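4-alpha-glucanotransferase (Corynebacterium glutamicum, PDB 5B68) is an amylomaltase-type glucanotransferase whose chain combines an N-terminal beta-sandwich region with a TIM-barrel-type region. Local coordinates at residues R4-E9 and P52-I57; H90-S95 and N151-E156; I253-Q258 and S307-N312; A589-D594 and L619-R624. All coordinates share one frame; numbering follows the deposited sequence.

Contact 1: R4-E9 and P52-I57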
# COMPACT_ATOMS: atom_id res chain seq x y z
N ARG A 4 -4.41 -35.96 -12.19
CA ARG A 4 -4.44 -34.90 -11.19
C ARG A 4 -3.22 -35.05 -10.27
O ARG A 4 -2.65 -34.04 -9.89
CB ARG A 4 -5.75 -34.90 -10.42
CG ARG A 4 -5.93 -33.74 -9.42
CD ARG A 4 -5.67 -32.31 -9.95
NE ARG A 4 -5.93 -31.36 -8.86
CZ ARG A 4 -6.84 -30.38 -8.83
NH1 ARG A 4 -6.93 -29.63 -7.73
NH2 ARG A 4 -7.62 -30.07 -9.88
N ARG A 5 -2.74 -36.25 -10.03
CA ARG A 5 -1.59 -36.36 -9.14
C ARG A 5 -0.36 -35.61 -9.66
O ARG A 5 0.35 -35.01 -8.89
CB ARG A 5 -1.28 -37.83 -8.80
CG ARG A 5 -0.58 -38.62 -9.87
CD ARG A 5 0.87 -38.84 -9.48
NE ARG A 5 1.30 -40.23 -9.56
CZ ARG A 5 2.43 -40.69 -9.02
NH1 ARG A 5 2.75 -41.97 -9.13
NH2 ARG A 5 3.23 -39.89 -8.35
N PHE A 6 -0.12 -35.65 -10.95
CA PHE A 6 1.03 -34.97 -11.56
C PHE A 6 0.75 -33.46 -11.58
O PHE A 6 1.64 -32.67 -11.35
CB PHE A 6 1.30 -35.52 -12.98
CG PHE A 6 1.69 -36.99 -12.99
CD1 PHE A 6 2.88 -37.41 -12.40
CD2 PHE A 6 0.84 -37.96 -13.55
CE1 PHE A 6 3.24 -38.77 -12.37
CE2 PHE A 6 1.20 -39.31 -13.52
CZ PHE A 6 2.40 -39.72 -12.96
N LEU A 7 -0.48 -33.04 -11.86
CA LEU A 7 -0.81 -31.64 -11.81
C LEU A 7 -0.64 -31.05 -10.40
O LEU A 7 -0.11 -29.95 -10.24
CB LEU A 7 -2.24 -31.35 -12.28
CG LEU A 7 -2.55 -30.50 -13.48
CD1 LEU A 7 -4.02 -30.07 -13.41
CD2 LEU A 7 -1.63 -29.30 -13.59
N ASN A 8 -1.10 -31.76 -9.39
CA ASN A 8 -0.85 -31.37 -7.98
C ASN A 8 0.63 -31.29 -7.65
O ASN A 8 1.08 -30.34 -6.97
CB ASN A 8 -1.50 -32.36 -6.99
CG ASN A 8 -3.00 -32.24 -6.95
OD1 ASN A 8 -3.56 -31.28 -7.43
ND2 ASN A 8 -3.66 -33.27 -6.44
N GLU A 9 1.41 -32.23 -8.17
CA GLU A 9 2.82 -32.22 -7.92
C GLU A 9 3.42 -30.95 -8.50
O GLU A 9 4.23 -30.29 -7.83
CB GLU A 9 3.52 -33.44 -8.50
CG GLU A 9 4.95 -33.63 -8.01
CD GLU A 9 5.62 -34.91 -8.55
OE1 GLU A 9 6.82 -35.05 -8.35
OE2 GLU A 9 4.96 -35.77 -9.15
N PRO A 52 -3.19 -29.94 -21.26
CA PRO A 52 -1.97 -30.77 -21.33
C PRO A 52 -2.10 -32.22 -20.85
O PRO A 52 -2.84 -32.52 -19.93
CB PRO A 52 -0.96 -30.01 -20.47
CG PRO A 52 -1.77 -29.43 -19.41
CD PRO A 52 -2.95 -28.90 -20.13
N ASN A 53 -1.36 -33.10 -21.51
CA ASN A 53 -1.28 -34.51 -21.19
C ASN A 53 -0.31 -34.86 -20.06
O ASN A 53 0.47 -34.02 -19.63
CB ASN A 53 -0.98 -35.33 -22.44
CG ASN A 53 0.39 -35.06 -23.01
OD1 ASN A 53 0.53 -34.85 -24.21
ND2 ASN A 53 1.40 -35.09 -22.18
N ASP A 54 -0.37 -36.09 -19.57
CA ASP A 54 0.46 -36.48 -18.44
C ASP A 54 1.96 -36.38 -18.72
O ASP A 54 2.71 -35.99 -17.82
CB ASP A 54 0.11 -37.87 -17.92
CG ASP A 54 -1.15 -37.90 -17.05
OD1 ASP A 54 -1.73 -36.84 -16.70
OD2 ASP A 54 -1.56 -39.03 -16.70
N ASP A 55 2.39 -36.76 -19.94
CA ASP A 55 3.78 -36.55 -20.38
C ASP A 55 4.27 -35.13 -20.19
O ASP A 55 5.34 -34.95 -19.65
CB ASP A 55 4.03 -36.94 -21.86
CG ASP A 55 4.16 -38.44 -22.07
OD1 ASP A 55 4.14 -39.20 -21.08
OD2 ASP A 55 4.28 -38.85 -23.25
N ALA A 56 3.50 -34.13 -20.62
CA ALA A 56 3.97 -32.77 -20.64
C ALA A 56 4.10 -32.24 -19.18
O ALA A 56 4.93 -31.39 -18.89
CB ALA A 56 3.01 -31.87 -21.45
N ILE A 57 3.22 -32.72 -18.31
CA ILE A 57 3.22 -32.28 -16.91
C ILE A 57 4.41 -32.93 -16.26
O ILE A 57 5.15 -32.27 -15.54
CB ILE A 57 1.91 -32.63 -16.19
CG1 ILE A 57 0.79 -31.70 -16.65
CG2 ILE A 57 2.02 -32.47 -14.69
CD1 ILE A 57 -0.56 -32.28 -16.34
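Apolar contact dominates where Phe6 and Leu7 meet Ile57, and the two branches of the isoleucine divide the work. Ile57 CG2 goes to Phe6, 3.6 Å from Phe6 CB. The same methyl lies 3.4 Å from Phe6 O, so it rests on backbone as well as side chain. The other branch serves Leu7, with Ile57 CD1 3.9 Å from Leu7 CG. This split follows from chi1 of Ile57 (-74°), which keeps CG1 beside the backbone N and turns CG2 to the far side of it.

In the fold, the contact joins the first turns of helices 5-13 and 54-69, the second preceded by Asn53 at the N-cap position. The CA atoms of Phe6 and Ile57 come within 6.4 Å. Leu7 also packs on Asp32 and Leu35 of helix 32-41, and Ile57 on Leu46, in keeping with their burial.

The contact of the Phe6 ring with Asp54 is looser and nearer the surface. Phe6 CD2 approaches Asp54 CG to 4.0 Å, obliquely, with ring and carboxylate planes 63° apart. One face of this ring carries Arg5 CD, 3.7 Å above the plane and over its centre.

No hydrogen bond crosses between the segments; the side-chain bonds of Arg4 stay on its own side or lead further into the fold. Arg4 NE donates to Asn8 OD1 at 2.8 Å, tilted from the amide plane, while Arg4 NH2 reaches Asp32 in a salt bridge and the carbonyl of Val30.

Contact 2: H90-S95 and N151-E156. With SO4 (sulfate ion), chain M.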
# COMPACT_ATOMS: atom_id res chain seq x y z
N HIS A 90 25.61 -24.69 -7.01
CA HIS A 90 25.78 -25.71 -8.02
C HIS A 90 26.88 -25.29 -8.97
O HIS A 90 26.86 -24.16 -9.50
CB HIS A 90 24.49 -25.94 -8.77
CG HIS A 90 23.37 -26.37 -7.88
ND1 HIS A 90 23.33 -27.63 -7.30
CD2 HIS A 90 22.35 -25.69 -7.34
CE1 HIS A 90 22.27 -27.73 -6.53
NE2 HIS A 90 21.68 -26.56 -6.51
N VAL A 91 27.85 -26.18 -9.18
CA VAL A 91 28.96 -25.97 -10.14
C VAL A 91 29.16 -27.24 -10.99
O VAL A 91 28.74 -28.34 -10.60
CB VAL A 91 30.29 -25.62 -9.44
CG1 VAL A 91 30.24 -24.28 -8.78
CG2 VAL A 91 30.70 -26.71 -8.45
N HIS A 92 29.82 -27.11 -12.16
CA HIS A 92 30.22 -28.31 -12.91
C HIS A 92 31.09 -29.19 -11.98
O HIS A 92 31.97 -28.70 -11.30
CB HIS A 92 31.05 -27.93 -14.11
CG HIS A 92 30.30 -27.18 -15.16
ND1 HIS A 92 29.03 -26.67 -14.97
CD2 HIS A 92 30.67 -26.79 -16.40
CE1 HIS A 92 28.65 -26.01 -16.06
NE2 HIS A 92 29.64 -26.07 -16.93
N ASP A 93 30.79 -30.46 -11.89
CA ASP A 93 31.42 -31.34 -10.92
C ASP A 93 32.96 -31.36 -11.11
O ASP A 93 33.43 -31.42 -12.21
CB ASP A 93 30.81 -32.72 -11.00
CG ASP A 93 31.28 -33.65 -9.89
OD1 ASP A 93 31.29 -33.29 -8.69
OD2 ASP A 93 31.54 -34.79 -10.23
N GLY A 94 33.68 -31.07 -10.04
CA GLY A 94 35.13 -30.96 -10.13
C GLY A 94 35.68 -29.60 -10.46
O GLY A 94 36.88 -29.43 -10.41
N SER A 95 34.83 -28.60 -10.74
CA SER A 95 35.33 -27.24 -10.92
C SER A 95 35.19 -26.49 -9.54
O SER A 95 34.48 -27.02 -8.63
CB SER A 95 34.54 -26.58 -12.09
OG SER A 95 33.20 -26.33 -11.67
N ASN A 151 35.94 -21.28 -12.31
CA ASN A 151 36.76 -21.02 -13.52
C ASN A 151 36.20 -19.84 -14.26
O ASN A 151 36.11 -18.78 -13.65
CB ASN A 151 36.92 -22.25 -14.35
CG ASN A 151 37.66 -23.34 -13.60
OD1 ASN A 151 38.49 -23.03 -12.74
ND2 ASN A 151 37.30 -24.64 -13.85
N GLU A 152 35.87 -19.97 -15.54
CA GLU A 152 35.37 -18.84 -16.29
C GLU A 152 33.82 -18.58 -16.15
O GLU A 152 33.27 -17.69 -16.81
CB GLU A 152 35.74 -18.99 -17.77
CG GLU A 152 34.79 -19.83 -18.62
CD GLU A 152 34.95 -21.35 -18.50
OE1 GLU A 152 35.81 -21.89 -17.70
OE2 GLU A 152 34.17 -22.01 -19.25
N ARG A 153 33.13 -19.40 -15.37
CA ARG A 153 31.74 -19.17 -15.08
C ARG A 153 31.64 -18.31 -13.82
O ARG A 153 32.45 -18.42 -12.86
CB ARG A 153 31.01 -20.47 -14.90
CG ARG A 153 30.96 -21.33 -16.14
CD ARG A 153 30.37 -22.72 -15.88
NE ARG A 153 31.25 -23.57 -15.04
CZ ARG A 153 32.39 -24.12 -15.43
NH1 ARG A 153 32.82 -23.94 -16.68
NH2 ARG A 153 33.15 -24.81 -14.55
N SER A 154 30.69 -17.38 -13.83
CA SER A 154 30.45 -16.54 -12.67
C SER A 154 28.94 -16.37 -12.46
O SER A 154 28.14 -16.55 -13.38
CB SER A 154 31.19 -15.20 -12.76
OG SER A 154 30.65 -14.43 -13.81
N ALA A 155 28.57 -16.06 -11.22
CA ALA A 155 27.15 -15.85 -10.83
C ALA A 155 27.11 -14.91 -9.64
O ALA A 155 28.11 -14.75 -8.89
CB ALA A 155 26.44 -17.15 -10.49
N GLU A 156 25.95 -14.27 -9.44
CA GLU A 156 25.80 -13.43 -8.26
C GLU A 156 24.32 -13.52 -7.86
O GLU A 156 23.48 -13.82 -8.69
CB GLU A 156 26.17 -11.96 -8.51
CG GLU A 156 25.37 -11.30 -9.61
CD GLU A 156 25.68 -9.81 -9.62
OE1 GLU A 156 24.85 -9.01 -9.11
OE2 GLU A 156 26.81 -9.49 -10.00
S SO4 M . 35.88 -25.71 -17.07
O1 SO4 M . 36.62 -24.42 -17.01
O2 SO4 M . 36.76 -26.78 -17.57
O3 SO4 M . 35.38 -26.09 -15.71
O4 SO4 M . 34.80 -25.61 -18.09
O HOH W 1 30.55 -24.32 -12.50
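The tight part of this contact is a stack of Arg153 on His92: the guanidinium lies flat over one face of the imidazole, centres 3.7 Å apart and planes at 8°. Arg153 CD adds a CH-pi contact to the same ring. The bend at chi3 (-68°) carries the guanidinium over the ring. Both residues belong to the beta-sandwich region, at the loop ends of strands 86-92 and 153-162, and His92 also meets Trp128 edge-to-face.

The guanidinium edge is the solvent side. Arg153 NH2 gives Ser95 OG only a weak, loose bond, at 3.3 Å. A water bridges the segments, accepting from Arg153 NE at 2.7 Å and from His92 N at 2.9 Å. A sulfate, probably from the crystallisation liquor, is held more firmly: Arg153 NH2 donates to its O3 at 2.8 Å, nearly straight at 167°, and Arg153 NH1 to its O4 at 2.9 Å. Asn151 ND2 also donates to O3.

Stacked on one face and bonded along its edge, the guanidinium is probably restrained in rotation. Its charge is shared between the sulfate and Glu152, whose OE2 forms a salt bridge with Arg153 NH1; Glu152 OE1 lies 2.7 Å from sulfate O1, which suggests a proton between them.

Contact 3: I253-Q258 and S307-N312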
# COMPACT_ATOMS: atom_id res chain seq x y z
N ILE A 253 6.77 26.15 -6.08
CA ILE A 253 8.00 25.79 -6.76
C ILE A 253 8.91 27.05 -6.81
O ILE A 253 8.46 28.09 -7.29
CB ILE A 253 7.74 25.25 -8.18
CG1 ILE A 253 6.76 24.05 -8.23
CG2 ILE A 253 9.08 24.88 -8.82
CD1 ILE A 253 6.12 23.81 -9.60
N PRO A 254 10.16 26.99 -6.35
CA PRO A 254 10.96 28.22 -6.36
C PRO A 254 11.02 28.91 -7.75
O PRO A 254 10.95 30.13 -7.81
CB PRO A 254 12.35 27.76 -5.94
CG PRO A 254 12.05 26.65 -4.97
CD PRO A 254 10.87 25.93 -5.58
N GLU A 255 11.05 28.14 -8.82
CA GLU A 255 11.20 28.71 -10.17
C GLU A 255 9.89 29.36 -10.67
O GLU A 255 9.91 30.11 -11.67
CB GLU A 255 11.70 27.67 -11.19
CG GLU A 255 13.18 27.27 -11.05
CD GLU A 255 13.44 26.42 -9.82
OE1 GLU A 255 12.51 25.64 -9.47
OE2 GLU A 255 14.50 26.52 -9.18
N PHE A 256 8.75 29.09 -9.99
CA PHE A 256 7.47 29.74 -10.28
C PHE A 256 7.64 31.26 -10.32
O PHE A 256 7.08 31.97 -11.19
CB PHE A 256 6.44 29.41 -9.20
CG PHE A 256 5.13 30.14 -9.37
CD1 PHE A 256 4.16 29.65 -10.19
CD2 PHE A 256 4.89 31.33 -8.69
CE1 PHE A 256 2.96 30.32 -10.36
CE2 PHE A 256 3.69 32.01 -8.85
CZ PHE A 256 2.74 31.50 -9.69
N ASN A 257 8.47 31.73 -9.40
CA ASN A 257 8.67 33.15 -9.20
C ASN A 257 9.47 33.80 -10.31
O ASN A 257 9.55 35.01 -10.36
CB ASN A 257 9.32 33.38 -7.84
CG ASN A 257 8.47 32.78 -6.73
OD1 ASN A 257 7.31 33.15 -6.61
ND2 ASN A 257 9.00 31.78 -5.99
N GLN A 258 10.06 32.99 -11.21
CA GLN A 258 10.76 33.51 -12.37
C GLN A 258 9.84 33.69 -13.54
O GLN A 258 10.25 34.25 -14.56
CB GLN A 258 11.94 32.55 -12.75
CG GLN A 258 13.10 32.54 -11.74
CD GLN A 258 14.02 31.33 -11.91
OE1 GLN A 258 14.32 30.92 -13.04
NE2 GLN A 258 14.50 30.75 -10.79
N SER A 307 22.39 27.24 -9.67
CA SER A 307 23.28 26.10 -9.66
C SER A 307 23.07 25.23 -8.42
O SER A 307 23.29 24.03 -8.50
CB SER A 307 24.73 26.57 -9.78
OG SER A 307 25.06 27.22 -8.58
N GLU A 308 22.64 25.80 -7.28
CA GLU A 308 22.36 24.97 -6.10
C GLU A 308 21.15 24.07 -6.42
O GLU A 308 21.20 22.86 -6.25
CB GLU A 308 22.14 25.78 -4.82
CG GLU A 308 21.95 24.87 -3.60
CD GLU A 308 22.03 25.58 -2.25
OE1 GLU A 308 22.41 24.94 -1.24
OE2 GLU A 308 21.71 26.79 -2.19
N ARG A 309 20.12 24.69 -6.99
CA ARG A 309 18.89 23.98 -7.41
C ARG A 309 19.17 22.92 -8.47
O ARG A 309 18.67 21.79 -8.35
CB ARG A 309 17.83 24.95 -7.95
CG ARG A 309 17.27 25.88 -6.91
CD ARG A 309 16.23 25.23 -6.06
NE ARG A 309 15.02 24.95 -6.84
CZ ARG A 309 14.09 24.10 -6.42
NH1 ARG A 309 14.24 23.52 -5.24
NH2 ARG A 309 13.03 23.83 -7.15
N GLU A 310 19.96 23.26 -9.48
CA GLU A 310 20.35 22.27 -10.50
C GLU A 310 21.08 21.08 -9.89
O GLU A 310 20.76 19.97 -10.25
CB GLU A 310 21.23 22.86 -11.60
CG GLU A 310 21.71 21.89 -12.67
CD GLU A 310 20.66 21.40 -13.62
OE1 GLU A 310 21.04 20.58 -14.48
OE2 GLU A 310 19.46 21.77 -13.54
N ALA A 311 22.01 21.31 -8.97
CA ALA A 311 22.77 20.23 -8.36
C ALA A 311 21.90 19.35 -7.46
O ALA A 311 22.16 18.19 -7.33
CB ALA A 311 23.94 20.78 -7.53
N ASN A 312 20.90 19.94 -6.84
CA ASN A 312 19.88 19.17 -6.14
C ASN A 312 19.07 18.28 -7.07
O ASN A 312 18.84 17.11 -6.77
CB ASN A 312 18.95 20.12 -5.42
CG ASN A 312 19.29 20.18 -3.99
OD1 ASN A 312 20.11 21.00 -3.56
ND2 ASN A 312 18.74 19.24 -3.24
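A short 3-10 turn, 254-258, meets the first turn of the long helix 307-338 in the transferase region, and a salt bridge between Glu255 and Arg309 carries the meeting. The arginine grips the carboxylate side-on, through NE and one terminal nitrogen, each bonded to a different oxygen. Arg309 NE donates to Glu255 OE2 at 2.9 Å, almost straight at 170°. Arg309 NH2 donates to Glu255 OE1 at 3.0 Å. Both oxygens offer their syn lone pairs, and the two flat groups are nearly coplanar, their planes 10° apart.

The side chains arrive from opposite directions. In Glu255 the bend at chi2 (71°) swings the carboxylate toward the arginine. The arginine chain is bent at both chi2 and chi3, and Arg309 CG passes 3.6 Å from Glu255 OE2, bringing the aliphatic part of the chain beside the acid as well.

Pro254 fills a different position. Its ring crosses over one face of the guanidinium, with Pro254 CG 3.6 Å from Arg309 CZ and Pro254 CD 3.4 Å from Arg309 NH2. The proline therefore closes on a face while the glutamate holds an edge. A bound glycerol, probably from the crystallisation liquor, lies about 4 Å from the proline side chain.

The third nitrogen, Arg309 NH1, forms a salt bridge with Glu365 of helix 349-376, and Trp361 of that helix touches the arginine too. Glu255 is buried, packed on Ile300. One arginine thus ties two acids from different parts of the fold, and its positive charge would be expected to stabilise the ionised form of the buried Glu255.

Contact 4: A589-D594 and L619-R624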
# COMPACT_ATOMS: atom_id res chain seq x y z
N ALA A 589 -34.74 -4.56 8.51
CA ALA A 589 -34.19 -5.65 9.29
C ALA A 589 -32.70 -5.36 9.54
O ALA A 589 -32.18 -5.67 10.61
CB ALA A 589 -34.38 -6.96 8.54
N GLU A 590 -32.06 -4.76 8.53
CA GLU A 590 -30.66 -4.35 8.61
C GLU A 590 -30.48 -3.21 9.61
O GLU A 590 -29.57 -3.25 10.40
CB GLU A 590 -30.12 -3.94 7.25
CG GLU A 590 -29.96 -5.14 6.31
CD GLU A 590 -28.62 -5.85 6.44
OE1 GLU A 590 -28.09 -6.29 5.40
OE2 GLU A 590 -28.08 -5.96 7.55
N LEU A 591 -31.33 -2.20 9.53
CA LEU A 591 -31.26 -1.05 10.47
C LEU A 591 -31.46 -1.58 11.89
O LEU A 591 -30.79 -1.12 12.85
CB LEU A 591 -32.27 0.04 10.09
CG LEU A 591 -31.96 0.91 8.88
CD1 LEU A 591 -33.16 1.72 8.38
CD2 LEU A 591 -30.80 1.84 9.19
N ALA A 592 -32.34 -2.58 12.06
CA ALA A 592 -32.59 -3.10 13.38
C ALA A 592 -31.41 -3.86 13.91
O ALA A 592 -31.10 -3.80 15.10
CB ALA A 592 -33.87 -3.90 13.45
N GLU A 593 -30.71 -4.58 13.03
CA GLU A 593 -29.49 -5.32 13.45
C GLU A 593 -28.37 -4.34 13.87
O GLU A 593 -27.66 -4.57 14.85
CB GLU A 593 -28.97 -6.18 12.28
CG GLU A 593 -28.72 -7.63 12.67
CD GLU A 593 -28.90 -8.56 11.47
OE1 GLU A 593 -28.20 -8.32 10.43
OE2 GLU A 593 -29.75 -9.48 11.55
N ASP A 594 -28.21 -3.33 13.03
CA ASP A 594 -27.31 -2.20 13.26
C ASP A 594 -27.56 -1.49 14.61
O ASP A 594 -26.68 -1.46 15.46
CB ASP A 594 -27.40 -1.25 12.07
CG ASP A 594 -26.71 0.08 12.33
OD1 ASP A 594 -25.43 0.07 12.43
OD2 ASP A 594 -27.43 1.11 12.43
N LEU A 619 -33.13 1.58 23.67
CA LEU A 619 -33.30 2.99 23.31
C LEU A 619 -33.54 3.20 21.81
O LEU A 619 -32.95 2.52 21.02
CB LEU A 619 -32.06 3.79 23.74
CG LEU A 619 -31.95 4.56 25.08
CD1 LEU A 619 -32.94 4.18 26.16
CD2 LEU A 619 -30.52 4.54 25.61
N GLU A 620 -34.34 4.19 21.47
CA GLU A 620 -34.52 4.60 20.10
C GLU A 620 -33.23 5.23 19.66
O GLU A 620 -32.49 5.75 20.47
CB GLU A 620 -35.62 5.63 19.99
CG GLU A 620 -37.00 5.08 20.28
CD GLU A 620 -37.91 5.20 19.09
OE1 GLU A 620 -38.65 4.23 18.84
OE2 GLU A 620 -37.88 6.25 18.40
N ARG A 621 -32.98 5.18 18.37
CA ARG A 621 -31.73 5.67 17.80
C ARG A 621 -31.46 7.12 18.17
O ARG A 621 -30.32 7.48 18.46
CB ARG A 621 -31.74 5.55 16.29
CG ARG A 621 -30.35 5.66 15.65
CD ARG A 621 -30.43 5.55 14.13
NE ARG A 621 -30.64 4.16 13.73
CZ ARG A 621 -29.69 3.25 13.56
NH1 ARG A 621 -30.05 2.04 13.17
NH2 ARG A 621 -28.37 3.55 13.70
N ASP A 622 -32.50 7.95 18.16
CA ASP A 622 -32.31 9.36 18.44
C ASP A 622 -32.43 9.69 19.95
O ASP A 622 -32.42 10.85 20.31
CB ASP A 622 -33.22 10.22 17.52
CG ASP A 622 -34.71 10.16 17.91
OD1 ASP A 622 -35.08 9.26 18.71
OD2 ASP A 622 -35.48 11.02 17.41
N GLN A 623 -32.46 8.65 20.78
CA GLN A 623 -32.48 8.78 22.23
C GLN A 623 -31.18 8.40 22.96
O GLN A 623 -31.22 8.14 24.14
CB GLN A 623 -33.62 7.93 22.80
CG GLN A 623 -35.00 8.40 22.40
CD GLN A 623 -36.09 7.41 22.76
OE1 GLN A 623 -35.84 6.37 23.37
NE2 GLN A 623 -37.32 7.73 22.38
N ARG A 624 -30.05 8.32 22.26
CA ARG A 624 -28.79 7.77 22.84
C ARG A 624 -27.79 8.87 23.25
O ARG A 624 -26.76 8.57 23.86
CB ARG A 624 -28.13 6.79 21.82
CG ARG A 624 -29.03 5.59 21.49
CD ARG A 624 -28.58 4.71 20.31
NE ARG A 624 -28.25 5.53 19.15
CZ ARG A 624 -27.42 5.14 18.16
NH1 ARG A 624 -26.87 3.96 18.15
NH2 ARG A 624 -27.20 5.95 17.17
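This is a salt bridge between a helix and a loop, made by Asp594 within helix 587-607 and Arg621 in the connection that follows that helix and precedes helix 627-639. The guanidinium comes end-on, and both terminal nitrogens converge on one oxygen: Arg621 NH1 and Arg621 NH2 each lie 2.9 Å from Asp594 OD2. The N-H...O angles, 141° and 138°, show the bend expected when one acceptor is shared in a fork. Guanidinium and carboxylate are nearly coplanar, 7° apart; NH1 arrives on the anti side of OD2, and NH2 nearly along its C-O axis. Arg621 NH1 also stands 3.3 Å from Leu591 O, near the guanidinium plane.

The arginine chain is extended through chi2 and bends at chi3, which brings the terminal nitrogens to Asp594. Its own backbone is held within the loop, where Arg624 NE donates to Arg621 O at 2.9 Å, in the carbonyl plane and on a lone pair.

Asp594 is buried, and its other oxygen, OD1, accepts from Gln598 NE2 and weakly from His573 NE2. Arg621 NH2 bonds as well to the carbonyl of Leu569, at the end of helix 565-569. Ile574 of helix 572-579 packs against both Leu591 and Asp594, while Leu595 and Gln598, further along helix 587-607, touch Arg621.

The four contacts follow one another along the chain without interlocking, and all lie far from its centre, 32 to 40 Å out. Contacts 1 and 2 are the nearest pair, about 17 Å apart at their closest atoms; contact 1 joins N-terminal helices, contact 2 lies in the beta sandwich. Contacts 3 and 4 both fall in the transferase region, yet their centres are 59 Å apart. Contact 1 lies opposite contact 3 across the chain's centre, at 62 Å between centres, and contact 2 opposite contact 4, at 73 Å. Bound small molecules accompany two sites, sulfate at contact 2 and glycerol beside contact 3. Arginine carries contacts 2, 3 and 4, whereas contact 1 is mainly apolar.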